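PDB 3ZZ1: beta-d-glucoside glucohydrolase, which probably hydrolyses terminal, non-reducing beta-D-glucosyl residues to release beta-D-glucose, as a family 3 glycoside hydrolase of cellulose degradation. Local coordinates for residues Ser423-Lys428 with Gln467-Ala472; Lys22-Asp27 with Ala49-Tyr54; Pro176-Leu181 with Ser677-Ala682. All coordinates share one frame; numbering follows the deposited sequence. Where two conformers were deposited one is given.

How the contacts relate
From the N terminus, contact 2 closes first: residues 49-54, in the loop between strands 44-45 and 58-60, return to the start of helix 25-32 after only 21 intervening residues, within the N-terminal part of the chain. Contact 3 opens later, at the start of helix 178-194 in the family 3 N-terminal region, and does not close until strand 678-680 of the fibronectin type III-like region, 495 residues on. Contact 1 opens and closes within that long excursion, pairing helix 418-425 and the turn after it with helix 462-472 in the C-terminal family region. Contacts 1 and 2 are in series, their centres about 69 Å apart on opposite sides of the chain's centre.

Contact 1. Residues Ser423-Lys428 with Gln467-Ala472; sequences SAARGK and QAVAGA
Ala425 and Val469, both buried, form the closed side of this meeting between helices 418-425 and 462-472: Ala425 CB lies 3.8 Å from Val469 CG1. That branch stands anti to the backbone N (chi1 172°), beside its own carbonyl carbon, and is the one that reaches Ala425. The exposed side begins where Arg426 leaves helical geometry, and it belongs to Ala472, which buries more area in the contact than any other residue. Its methyl sits over one face of the Arg426 guanidinium, 3.6 Å above the plane and displaced toward the rim, with CB 3.8 Å from Arg426 NH1. The arginine chain bends at chi3 (-56°). The backbones also meet without a direct hydrogen bond: Arg426 CA approaches Ala472 O at 3.5 Å in a CA-H...O contact, nearly straight at 165°. On this solvent side a water completes the link by accepting from Gly427 N at 2.9 Å and donating to Ala472 O at 2.8 Å. Gly427 lies inside a type II beta turn from Ala425 to Lys428, with positive phi. Lys428 NZ reaches back to Ala424 O in the last helical turn and, at 2.7 Å, to Arg426 O within the beta turn. Next along the chain from Ala472, Asn473 ND2 donates to the carbonyls of Ala425 and Lys428. The buried side rests on the mixed sheet of the C-terminal region: Ala425 touches Ala431 of strand 430-437, while Val469 reaches Ala431 and Val433 there and Val352 of strand 348-352.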
ATOM      1  N   SER A 423      30.382 -23.058  -7.353  1.00 20.36           N
ATOM      2  CA  SER A 423      30.666 -23.908  -8.512  1.00 20.47           C
ATOM      3  C   SER A 423      29.993 -23.386  -9.774  1.00 20.20           C
ATOM      4  O   SER A 423      30.609 -23.348 -10.841  1.00 20.28           O
ATOM      5  CB  SER A 423      30.226 -25.352  -8.253  1.00 20.56           C
ATOM      6  OG  SER A 423      31.135 -26.011  -7.392  1.00 21.79           O
ATOM      7  N   ALA A 424      28.729 -22.990  -9.642  1.00 19.81           N
ATOM      8  CA  ALA A 424      27.966 -22.435 -10.753  1.00 19.40           C
ATOM      9  C   ALA A 424      28.565 -21.125 -11.270  1.00 19.19           C
ATOM     10  O   ALA A 424      28.644 -20.913 -12.477  1.00 19.13           O
ATOM     11  CB  ALA A 424      26.514 -22.235 -10.348  1.00 19.21           C
ATOM     12  N   ALA A 425      28.997 -20.263 -10.353  1.00 19.05           N
ATOM     13  CA  ALA A 425      29.508 -18.931 -10.705  1.00 19.04           C
ATOM     14  C   ALA A 425      30.946 -18.915 -11.236  1.00 18.97           C
ATOM     15  O   ALA A 425      31.330 -17.986 -11.952  1.00 18.99           O
ATOM     16  CB  ALA A 425      29.369 -17.981  -9.525  1.00 18.86           C
ATOM     17  N   ARG A 426      31.730 -19.935 -10.886  1.00 19.05           N
ATOM     18  CA  ARG A 426      33.154 -19.983 -11.250  1.00 19.31           C
ATOM     19  C   ARG A 426      33.365 -19.975 -12.765  1.00 19.07           C
ATOM     20  O   ARG A 426      32.768 -20.777 -13.486  1.00 18.95           O
ATOM     21  CB  ARG A 426      33.840 -21.203 -10.623  1.00 19.32           C
ATOM     22  CG  ARG A 426      35.346 -21.033 -10.403  1.00 20.67           C
ATOM     23  CD  ARG A 426      35.965 -22.208  -9.624  1.00 22.74           C
ATOM     24  NE  ARG A 426      35.309 -22.441  -8.335  1.00 23.89           N
ATOM     25  CZ  ARG A 426      35.549 -21.747  -7.224  1.00 24.66           C
ATOM     26  NH1 ARG A 426      36.444 -20.763  -7.220  1.00 25.22           N
ATOM     27  NH2 ARG A 426      34.889 -22.037  -6.111  1.00 24.92           N
ATOM     28  N   GLY A 427      34.202 -19.049 -13.233  1.00 19.02           N
ATOM     29  CA  GLY A 427      34.572 -18.960 -14.649  1.00 18.88           C
ATOM     30  C   GLY A 427      33.553 -18.288 -15.559  1.00 18.98           C
ATOM     31  O   GLY A 427      33.771 -18.203 -16.771  1.00 18.96           O
ATOM     32  N   LYS A 428      32.450 -17.804 -14.987  1.00 18.68           N
ATOM     33  CA  LYS A 428      31.396 -17.152 -15.774  1.00 18.65           C
ATOM     34  C   LYS A 428      31.605 -15.642 -15.885  1.00 18.37           C
ATOM     35  O   LYS A 428      32.222 -15.026 -15.010  1.00 18.40           O
ATOM     36  CB  LYS A 428      29.998 -17.462 -15.212  1.00 18.67           C
ATOM     37  CG  LYS A 428      29.733 -18.932 -14.873  1.00 19.19           C
ATOM     38  CD  LYS A 428      29.999 -19.878 -16.051  1.00 20.07           C
ATOM     39  CE  LYS A 428      29.686 -21.328 -15.693  1.00 20.19           C
ATOM     40  NZ  LYS A 428      30.510 -21.819 -14.552  1.00 20.63           N
ATOM     41  N   GLN A 467      28.223 -13.991  -0.454  1.00 18.66           N
ATOM     42  CA  GLN A 467      29.643 -14.070  -0.090  1.00 19.01           C
ATOM     43  C   GLN A 467      30.385 -15.216  -0.786  1.00 18.89           C
ATOM     44  O   GLN A 467      31.535 -15.049  -1.198  1.00 19.06           O
ATOM     45  CB  GLN A 467      29.805 -14.198   1.426  1.00 19.33           C
ATOM     46  CG  GLN A 467      29.464 -12.928   2.198  1.00 20.90           C
ATOM     47  CD  GLN A 467      29.348 -13.158   3.691  1.00 23.23           C
ATOM     48  OE1 GLN A 467      29.164 -14.290   4.151  1.00 24.76           O
ATOM     49  NE2 GLN A 467      29.456 -12.080   4.461  1.00 23.60           N
ATOM     50  N   ALA A 468      29.729 -16.369  -0.911  1.00 18.70           N
ATOM     51  CA  ALA A 468      30.319 -17.533  -1.577  1.00 18.52           C
ATOM     52  C   ALA A 468      30.476 -17.305  -3.081  1.00 18.47           C
ATOM     53  O   ALA A 468      31.514 -17.636  -3.664  1.00 18.54           O
ATOM     54  CB  ALA A 468      29.493 -18.769  -1.313  1.00 18.33           C
ATOM     55  N   VAL A 469      29.441 -16.736  -3.698  1.00 18.20           N
ATOM     56  CA  VAL A 469      29.465 -16.403  -5.123  1.00 17.92           C
ATOM     57  C   VAL A 469      30.550 -15.357  -5.421  1.00 17.75           C
ATOM     58  O   VAL A 469      31.226 -15.439  -6.453  1.00 17.47           O
ATOM     59  CB  VAL A 469      28.057 -15.956  -5.632  1.00 18.01           C
ATOM     60  CG1 VAL A 469      28.122 -15.412  -7.062  1.00 17.81           C
ATOM     61  CG2 VAL A 469      27.078 -17.119  -5.562  1.00 17.86           C
ATOM     62  N   ALA A 470      30.727 -14.402  -4.506  1.00 17.51           N
ATOM     63  CA  ALA A 470      31.771 -13.377  -4.638  1.00 17.39           C
ATOM     64  C   ALA A 470      33.180 -13.968  -4.520  1.00 17.35           C
ATOM     65  O   ALA A 470      34.132 -13.439  -5.095  1.00 17.52           O
ATOM     66  CB  ALA A 470      31.570 -12.258  -3.626  1.00 17.25           C
ATOM     67  N   GLY A 471      33.303 -15.065  -3.776  1.00 17.21           N
ATOM     68  CA  GLY A 471      34.561 -15.808  -3.699  1.00 17.23           C
ATOM     69  C   GLY A 471      34.942 -16.487  -5.008  1.00 17.14           C
ATOM     70  O   GLY A 471      36.116 -16.786  -5.241  1.00 17.03           O
ATOM     71  N   ALA A 472      33.952 -16.714  -5.871  1.00 17.20           N
ATOM     72  CA  ALA A 472      34.155 -17.447  -7.121  1.00 17.19           C
ATOM     73  C   ALA A 472      33.960 -16.614  -8.394  1.00 17.24           C
ATOM     74  O   ALA A 472      34.198 -17.109  -9.497  1.00 17.48           O
ATOM     75  CB  ALA A 472      33.273 -18.686  -7.150  1.00 17.22           C
TER
HETATM   76  O   HOH W   1      35.289 -16.641 -12.087  1.00 17.81           O

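Contact 2. Residues Lys22-Asp27 with Ala49-Tyr54; sequences KLNLQD and ASKISY
The capping box at the start of helix 25-32 supplies the carboxylate that Lys51 meets from the loop between strands 44-45 and 58-60. Lys51 NZ donates to Asp27 OD2 at 2.9 Å in a salt bridge that uses the syn lone pair of that oxygen. The lysine chain, extended beyond CG, crosses the aspartate side chain at about a right angle, and its CE also lies 3.4 Å from OD2. The anti lone pair of the same oxygen takes Asn24 N at 3.0 Å, with an angle of 174° at the hydrogen, so two donors grip OD2 from different sides. The reciprocal bond completes the box: Asp27 N donates to Asn24 OD1 at 3.0 Å, nearly along the C=O axis. Asn24 CG stands between its backbone N and carbonyl carbon (chi1 65°). The shared oxygen thus couples the helix cap to the salt bridge, and the ammonium would probably stabilise the charge on Asp27. Two waters add further links between the segments. One donates to Lys22 O and accepts from Lys51 NZ; the other donates to Asp27 OD1 and accepts from Lys51 N. In the loop, Ser53 and Tyr54 both face Ala49 in a G1 beta bulge. On the apolar side, Leu23 CD2 lies 4.0 Å from Ile52 CG1, the two side chains crossing at about a right angle, and 4.4 Å from Ala49 CB. Ile31 of helix 25-32 touches both Leu23 and Ala49, while Ile52 rests on Leu293 of helix 282-298.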
ATOM      1  N   LYS A  22     -38.765   1.879   3.577  1.00 16.10           N
ATOM      2  CA  LYS A  22     -39.514   0.675   3.221  0.50 16.00           C
ATOM      3  C   LYS A  22     -39.125  -0.527   4.090  1.00 15.87           C
ATOM      4  O   LYS A  22     -39.694  -1.612   3.954  1.00 16.06           O
ATOM      5  CB  LYS A  22     -39.317   0.352   1.733  0.50 16.06           C
ATOM      6  CG  LYS A  22     -39.748   1.473   0.795  0.50 16.22           C
ATOM      7  CD  LYS A  22     -39.284   1.231  -0.636  0.50 16.81           C
ATOM      8  CE  LYS A  22     -40.086   0.129  -1.315  0.50 17.18           C
ATOM      9  NZ  LYS A  22     -39.897   0.167  -2.794  0.50 17.35           N
ATOM     10  N   LEU A  23     -38.169  -0.331   4.995  1.00 15.45           N
ATOM     11  CA  LEU A  23     -37.636  -1.439   5.787  1.00 15.14           C
ATOM     12  C   LEU A  23     -38.117  -1.475   7.237  1.00 15.11           C
ATOM     13  O   LEU A  23     -38.444  -0.439   7.819  1.00 15.19           O
ATOM     14  CB  LEU A  23     -36.103  -1.433   5.732  1.00 15.18           C
ATOM     15  CG  LEU A  23     -35.434  -1.400   4.349  1.00 15.13           C
ATOM     16  CD1 LEU A  23     -33.916  -1.293   4.480  1.00 14.59           C
ATOM     17  CD2 LEU A  23     -35.816  -2.603   3.479  1.00 15.27           C
ATOM     18  N   ASN A  24     -38.171  -2.679   7.805  1.00 14.88           N
ATOM     19  CA  ASN A  24     -38.418  -2.857   9.237  1.00 14.76           C
ATOM     20  C   ASN A  24     -37.113  -3.195   9.955  1.00 14.82           C
ATOM     21  O   ASN A  24     -36.051  -3.207   9.324  1.00 14.66           O
ATOM     22  CB  ASN A  24     -39.524  -3.894   9.507  1.00 14.68           C
ATOM     23  CG  ASN A  24     -39.144  -5.310   9.071  1.00 15.67           C
ATOM     24  OD1 ASN A  24     -37.974  -5.693   9.083  1.00 17.16           O
ATOM     25  ND2 ASN A  24     -40.151  -6.103   8.706  1.00 15.52           N
ATOM     26  N   LEU A  25     -37.181  -3.464  11.259  1.00 14.71           N
ATOM     27  CA  LEU A  25     -35.965  -3.669  12.049  1.00 14.82           C
ATOM     28  C   LEU A  25     -35.162  -4.901  11.614  1.00 15.01           C
ATOM     29  O   LEU A  25     -33.929  -4.843  11.544  1.00 14.66           O
ATOM     30  CB  LEU A  25     -36.273  -3.710  13.553  1.00 14.82           C
ATOM     31  CG  LEU A  25     -35.104  -3.862  14.546  1.00 15.00           C
ATOM     32  CD1 LEU A  25     -34.010  -2.808  14.354  1.00 14.58           C
ATOM     33  CD2 LEU A  25     -35.608  -3.839  15.983  1.00 15.00           C
ATOM     34  N   GLN A  26     -35.852  -6.003  11.318  1.00 15.20           N
ATOM     35  CA  GLN A  26     -35.169  -7.227  10.898  1.00 15.64           C
ATOM     36  C   GLN A  26     -34.423  -7.027   9.578  1.00 15.51           C
ATOM     37  O   GLN A  26     -33.283  -7.480   9.425  1.00 15.43           O
ATOM     38  CB  GLN A  26     -36.127  -8.419  10.823  1.00 15.97           C
ATOM     39  CG  GLN A  26     -35.409  -9.780  10.735  1.00 17.96           C
ATOM     40  CD  GLN A  26     -34.300  -9.959  11.791  1.00 19.51           C
ATOM     41  OE1 GLN A  26     -34.507  -9.729  12.987  1.00 18.82           O
ATOM     42  NE2 GLN A  26     -33.119 -10.380  11.336  1.00 20.63           N
ATOM     43  N   ASP A  27     -35.072  -6.343   8.636  1.00 15.21           N
ATOM     44  CA  ASP A  27     -34.427  -5.925   7.397  1.00 15.14           C
ATOM     45  C   ASP A  27     -33.100  -5.239   7.706  1.00 14.85           C
ATOM     46  O   ASP A  27     -32.058  -5.620   7.178  1.00 14.83           O
ATOM     47  CB  ASP A  27     -35.319  -4.948   6.628  1.00 15.14           C
ATOM     48  CG  ASP A  27     -36.529  -5.610   6.007  1.00 15.22           C
ATOM     49  OD1 ASP A  27     -36.405  -6.735   5.481  1.00 15.18           O
ATOM     50  OD2 ASP A  27     -37.606  -4.980   6.025  1.00 15.08           O
ATOM     51  N   ALA A  49     -32.187  -7.976   1.535  1.00 16.10           N
ATOM     52  CA  ALA A  49     -33.447  -7.287   1.788  1.00 16.28           C
ATOM     53  C   ALA A  49     -34.200  -7.119   0.466  1.00 16.40           C
ATOM     54  O   ALA A  49     -33.981  -6.161  -0.282  1.00 16.42           O
ATOM     55  CB  ALA A  49     -33.207  -5.947   2.473  1.00 16.32           C
ATOM     56  N   SER A  50     -35.079  -8.078   0.192  1.00 16.45           N
ATOM     57  CA  SER A  50     -35.792  -8.177  -1.076  1.00 16.47           C
ATOM     58  C   SER A  50     -36.747  -7.012  -1.327  1.00 16.55           C
ATOM     59  O   SER A  50     -37.048  -6.690  -2.483  1.00 16.64           O
ATOM     60  CB  SER A  50     -36.565  -9.495  -1.126  1.00 16.50           C
ATOM     61  OG  SER A  50     -37.494  -9.564  -0.055  1.00 16.17           O
ATOM     62  N   LYS A  51     -37.222  -6.393  -0.246  1.00 16.39           N
ATOM     63  CA  LYS A  51     -38.148  -5.264  -0.330  1.00 16.47           C
ATOM     64  C   LYS A  51     -37.577  -4.106  -1.145  1.00 16.39           C
ATOM     65  O   LYS A  51     -38.329  -3.323  -1.723  1.00 16.31           O
ATOM     66  CB  LYS A  51     -38.529  -4.773   1.066  1.00 16.49           C
ATOM     67  CG  LYS A  51     -39.466  -5.699   1.820  1.00 16.90           C
ATOM     68  CD  LYS A  51     -39.604  -5.255   3.268  1.00 17.49           C
ATOM     69  CE  LYS A  51     -40.022  -6.407   4.154  1.00 18.41           C
ATOM     70  NZ  LYS A  51     -40.293  -5.957   5.541  1.00 18.46           N
ATOM     71  N   ILE A  52     -36.249  -4.010  -1.184  1.00 16.17           N
ATOM     72  CA  ILE A  52     -35.559  -2.974  -1.954  1.00 16.11           C
ATOM     73  C   ILE A  52     -34.577  -3.571  -2.968  1.00 16.04           C
ATOM     74  O   ILE A  52     -33.687  -2.876  -3.475  1.00 16.09           O
ATOM     75  CB  ILE A  52     -34.840  -1.957  -1.032  1.00 16.09           C
ATOM     76  CG1 ILE A  52     -33.896  -2.673  -0.061  1.00 15.75           C
ATOM     77  CG2 ILE A  52     -35.865  -1.111  -0.276  1.00 16.08           C
ATOM     78  CD1 ILE A  52     -32.753  -1.809   0.420  1.00 15.87           C
ATOM     79  N   SER A  53     -34.756  -4.863  -3.258  1.00 15.65           N
ATOM     80  CA  SER A  53     -33.913  -5.605  -4.205  1.00 15.30           C
ATOM     81  C   SER A  53     -32.427  -5.555  -3.825  1.00 14.84           C
ATOM     82  O   SER A  53     -31.547  -5.545  -4.687  1.00 14.81           O
ATOM     83  CB  SER A  53     -34.144  -5.131  -5.648  1.00 15.30           C
ATOM     84  OG  SER A  53     -35.472  -5.402  -6.072  1.00 15.90           O
ATOM     85  N   TYR A  54     -32.172  -5.518  -2.520  1.00 14.37           N
ATOM     86  CA  TYR A  54     -30.824  -5.521  -1.981  1.00 13.88           C
ATOM     87  C   TYR A  54     -30.358  -6.963  -1.814  1.00 13.74           C
ATOM     88  O   TYR A  54     -30.985  -7.734  -1.087  1.00 13.67           O
ATOM     89  CB  TYR A  54     -30.776  -4.776  -0.647  1.00 13.63           C
ATOM     90  CG  TYR A  54     -29.376  -4.552  -0.118  1.00 13.26           C
ATOM     91  CD1 TYR A  54     -28.493  -3.685  -0.765  1.00 12.81           C
ATOM     92  CD2 TYR A  54     -28.935  -5.199   1.032  1.00 12.50           C
ATOM     93  CE1 TYR A  54     -27.204  -3.473  -0.278  1.00 12.79           C
ATOM     94  CE2 TYR A  54     -27.652  -4.988   1.531  1.00 12.51           C
ATOM     95  CZ  TYR A  54     -26.792  -4.132   0.870  1.00 12.83           C
ATOM     96  OH  TYR A  54     -25.522  -3.941   1.367  1.00 13.34           O
TER
HETATM   97  O   HOH W   2     -40.873  -3.058   5.845  1.00 12.13           O
HETATM   98  O   HOH W   3     -36.692  -7.131   2.719  1.00 18.92           O

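Contact 3. Residues Pro176-Leu181 with Ser677-Ala682; sequences PDDRTL and SYWDTA
Trp679 NE1 donates to Asp178 OD2 in a short bond, 2.6 Å with an angle of 149° at the hydrogen. Thr681 OG1, in the conformer described, adds at most a weak and doubtful bond to the same oxygen at 3.4 Å. The oxygen sits at the indole edge, close to the ring plane, whereas NE1 approaches the carboxylate on its syn side, 28° out of the carboxylate plane. Trp679 belongs to the fibronectin type III-like region, and Asp178 to the first turn of helix 178-194 in the family 3 N-terminal region, so the bond ties together two distant parts of the chain. Asp178 CG stands anti to the backbone N, on the side of the carbonyl carbon. An alanine at Asp178 would probably leave the indole N-H without its carboxylate acceptor. The helix start is held separately by its N-cap Asp177, whose OD2 accepts from Thr180 N at 3.0 Å. Trp679 is further fixed by a ring stack with His182 and an edge-to-face contact with Trp686. Arg179 covers the neighbouring backbone with its extended chain, bringing CG to 3.3 Å from Trp679 O. Its NE forms a salt bridge with Glu183, whose OE1 also accepts from Trp679 N, while NH1 and NH2 bond to Arg645 O and Thr646 OG1. The Arg179 and Tyr678 side chains meet at a slant, with the guanidinium and ring planes 69° apart, and Arg179 NH2 comes within 3.6 Å of Tyr678 CB.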
ATOM      1  N   PRO A 176      -0.563   7.214  20.229  1.00 14.17           N
ATOM      2  CA  PRO A 176       0.138   8.444  19.855  1.00 14.30           C
ATOM      3  C   PRO A 176      -0.587   9.689  20.351  1.00 14.41           C
ATOM      4  O   PRO A 176      -1.766   9.612  20.706  1.00 14.30           O
ATOM      5  CB  PRO A 176       0.098   8.413  18.323  1.00 14.34           C
ATOM      6  CG  PRO A 176      -1.152   7.685  18.013  1.00 14.09           C
ATOM      7  CD  PRO A 176      -1.272   6.624  19.078  1.00 13.91           C
ATOM      8  N   ASP A 177       0.117  10.819  20.364  1.00 14.56           N
ATOM      9  CA  ASP A 177      -0.511  12.123  20.594  1.00 14.96           C
ATOM     10  C   ASP A 177      -1.495  12.444  19.465  1.00 14.75           C
ATOM     11  O   ASP A 177      -1.465  11.814  18.397  1.00 14.79           O
ATOM     12  CB  ASP A 177       0.548  13.229  20.711  1.00 15.35           C
ATOM     13  CG  ASP A 177       1.361  13.397  19.436  1.00 16.22           C
ATOM     14  OD1 ASP A 177       2.336  12.648  19.239  1.00 19.32           O
ATOM     15  OD2 ASP A 177       1.020  14.265  18.616  1.00 17.64           O
ATOM     16  N   ASP A 178      -2.360  13.424  19.705  1.00 14.45           N
ATOM     17  CA  ASP A 178      -3.413  13.783  18.758  1.00 14.23           C
ATOM     18  C   ASP A 178      -2.878  14.224  17.392  1.00 13.94           C
ATOM     19  O   ASP A 178      -3.377  13.772  16.358  1.00 13.80           O
ATOM     20  CB  ASP A 178      -4.319  14.865  19.348  1.00 14.37           C
ATOM     21  CG  ASP A 178      -5.461  15.234  18.425  1.00 15.15           C
ATOM     22  OD1 ASP A 178      -6.423  14.447  18.322  1.00 15.07           O
ATOM     23  OD2 ASP A 178      -5.394  16.314  17.801  1.00 17.11           O
ATOM     24  N   ARG A 179      -1.870  15.096  17.384  1.00 13.48           N
ATOM     25  CA  ARG A 179      -1.317  15.590  16.124  1.00 13.20           C
ATOM     26  C   ARG A 179      -0.754  14.454  15.272  1.00 12.92           C
ATOM     27  O   ARG A 179      -0.979  14.425  14.061  1.00 13.05           O
ATOM     28  CB  ARG A 179      -0.267  16.687  16.339  1.00 13.22           C
ATOM     29  CG  ARG A 179       0.173  17.348  15.033  1.00 13.12           C
ATOM     30  CD  ARG A 179       1.191  18.454  15.246  1.00 13.45           C
ATOM     31  NE  ARG A 179       1.820  18.822  13.978  1.00 12.82           N
ATOM     32  CZ  ARG A 179       3.017  19.390  13.858  1.00 12.46           C
ATOM     33  NH1 ARG A 179       3.742  19.672  14.936  1.00 11.38           N
ATOM     34  NH2 ARG A 179       3.495  19.666  12.651  1.00 11.94           N
ATOM     35  N   THR A 180      -0.044  13.522  15.907  1.00 12.41           N
ATOM     36  CA  THR A 180       0.508  12.355  15.221  1.00 12.29           C
ATOM     37  C   THR A 180      -0.598  11.494  14.615  1.00 12.35           C
ATOM     38  O   THR A 180      -0.498  11.066  13.460  1.00 12.27           O
ATOM     39  CB  THR A 180       1.382  11.495  16.165  1.00 12.27           C
ATOM     40  OG1 THR A 180       2.461  12.290  16.669  1.00 12.80           O
ATOM     41  CG2 THR A 180       1.966  10.290  15.432  1.00 12.10           C
ATOM     42  N   LEU A 181      -1.649  11.248  15.396  1.00 12.34           N
ATOM     43  CA  LEU A 181      -2.788  10.472  14.928  1.00 12.40           C
ATOM     44  C   LEU A 181      -3.367  11.061  13.642  1.00 12.28           C
ATOM     45  O   LEU A 181      -3.613  10.329  12.685  1.00 12.24           O
ATOM     46  CB  LEU A 181      -3.871  10.360  16.015  1.00 12.41           C
ATOM     47  CG  LEU A 181      -5.211   9.711  15.622  1.00 12.69           C
ATOM     48  CD1 LEU A 181      -5.029   8.256  15.216  1.00 12.78           C
ATOM     49  CD2 LEU A 181      -6.230   9.820  16.741  1.00 12.35           C
ATOM     50  N   SER A 677      -0.374  22.507   5.388  1.00 10.78           N
ATOM     51  CA  SER A 677      -1.018  22.556   6.704  1.00 10.57           C
ATOM     52  C   SER A 677      -0.434  21.576   7.722  1.00 10.55           C
ATOM     53  O   SER A 677       0.151  20.556   7.359  1.00 10.33           O
ATOM     54  CB  SER A 677      -2.525  22.298   6.567  1.00 10.45           C
ATOM     55  OG  SER A 677      -3.130  23.228   5.685  1.00 10.24           O
ATOM     56  N   TYR A 678      -0.601  21.907   9.000  1.00 10.73           N
ATOM     57  CA  TYR A 678      -0.345  20.989  10.101  1.00 10.84           C
ATOM     58  C   TYR A 678      -1.642  20.891  10.909  1.00 11.17           C
ATOM     59  O   TYR A 678      -2.497  21.775  10.827  1.00 11.00           O
ATOM     60  CB  TYR A 678       0.817  21.487  10.976  1.00 10.96           C
ATOM     61  CG  TYR A 678       0.503  22.770  11.718  1.00 11.20           C
ATOM     62  CD1 TYR A 678       0.718  24.009  11.123  1.00 11.12           C
ATOM     63  CD2 TYR A 678      -0.033  22.740  13.007  1.00 11.75           C
ATOM     64  CE1 TYR A 678       0.414  25.184  11.785  1.00 12.30           C
ATOM     65  CE2 TYR A 678      -0.341  23.911  13.685  1.00 11.93           C
ATOM     66  CZ  TYR A 678      -0.114  25.130  13.068  1.00 12.11           C
ATOM     67  OH  TYR A 678      -0.412  26.293  13.725  1.00 11.79           O
ATOM     68  N   TRP A 679      -1.798  19.815  11.675  1.00 11.71           N
ATOM     69  CA  TRP A 679      -2.989  19.642  12.506  1.00 12.03           C
ATOM     70  C   TRP A 679      -2.781  20.315  13.859  1.00 12.53           C
ATOM     71  O   TRP A 679      -1.872  19.945  14.601  1.00 12.49           O
ATOM     72  CB  TRP A 679      -3.291  18.155  12.693  1.00 11.82           C
ATOM     73  CG  TRP A 679      -4.453  17.867  13.613  1.00 11.17           C
ATOM     74  CD1 TRP A 679      -4.386  17.485  14.922  1.00 11.18           C
ATOM     75  CD2 TRP A 679      -5.845  17.930  13.283  1.00  9.95           C
ATOM     76  NE1 TRP A 679      -5.648  17.306  15.430  1.00 10.61           N
ATOM     77  CE2 TRP A 679      -6.563  17.571  14.445  1.00 10.51           C
ATOM     78  CE3 TRP A 679      -6.556  18.252  12.117  1.00  9.43           C
ATOM     79  CZ2 TRP A 679      -7.964  17.524  14.477  1.00 10.16           C
ATOM     80  CZ3 TRP A 679      -7.951  18.211  12.149  1.00 10.13           C
ATOM     81  CH2 TRP A 679      -8.638  17.846  13.323  1.00  9.44           C
ATOM     82  N   ASP A 680      -3.613  21.306  14.167  1.00 13.08           N
ATOM     83  CA  ASP A 680      -3.590  21.954  15.479  1.00 13.97           C
ATOM     84  C   ASP A 680      -4.554  21.225  16.406  1.00 14.52           C
ATOM     85  O   ASP A 680      -5.767  21.239  16.172  1.00 14.75           O
ATOM     86  CB  ASP A 680      -3.960  23.437  15.375  1.00 13.97           C
ATOM     87  CG  ASP A 680      -3.980  24.130  16.733  1.00 14.58           C
ATOM     88  OD1 ASP A 680      -2.892  24.418  17.270  1.00 15.17           O
ATOM     89  OD2 ASP A 680      -5.083  24.381  17.266  1.00 14.69           O
ATOM     90  N   THR A 681      -4.001  20.600  17.448  1.00 14.94           N
ATOM     91  CA  THR A 681      -4.790  19.786  18.378  0.50 15.31           C
ATOM     92  C   THR A 681      -5.833  20.591  19.156  1.00 15.36           C
ATOM     93  O   THR A 681      -6.990  20.179  19.236  1.00 15.57           O
ATOM     94  CB  THR A 681      -3.902  18.926  19.345  0.50 15.34           C
ATOM     95  OG1 THR A 681      -4.713  18.368  20.389  0.50 15.85           O
ATOM     96  CG2 THR A 681      -2.786  19.744  19.976  0.50 15.55           C
ATOM     97  N   ALA A 682      -5.435  21.734  19.710  1.00 15.61           N
ATOM     98  CA  ALA A 682      -6.336  22.554  20.527  1.00 15.74           C
ATOM     99  C   ALA A 682      -7.624  22.948  19.805  1.00 15.63           C
ATOM    100  O   ALA A 682      -8.707  22.835  20.370  1.00 15.99           O
ATOM    101  CB  ALA A 682      -5.608  23.793  21.066  1.00 15.70           C
TER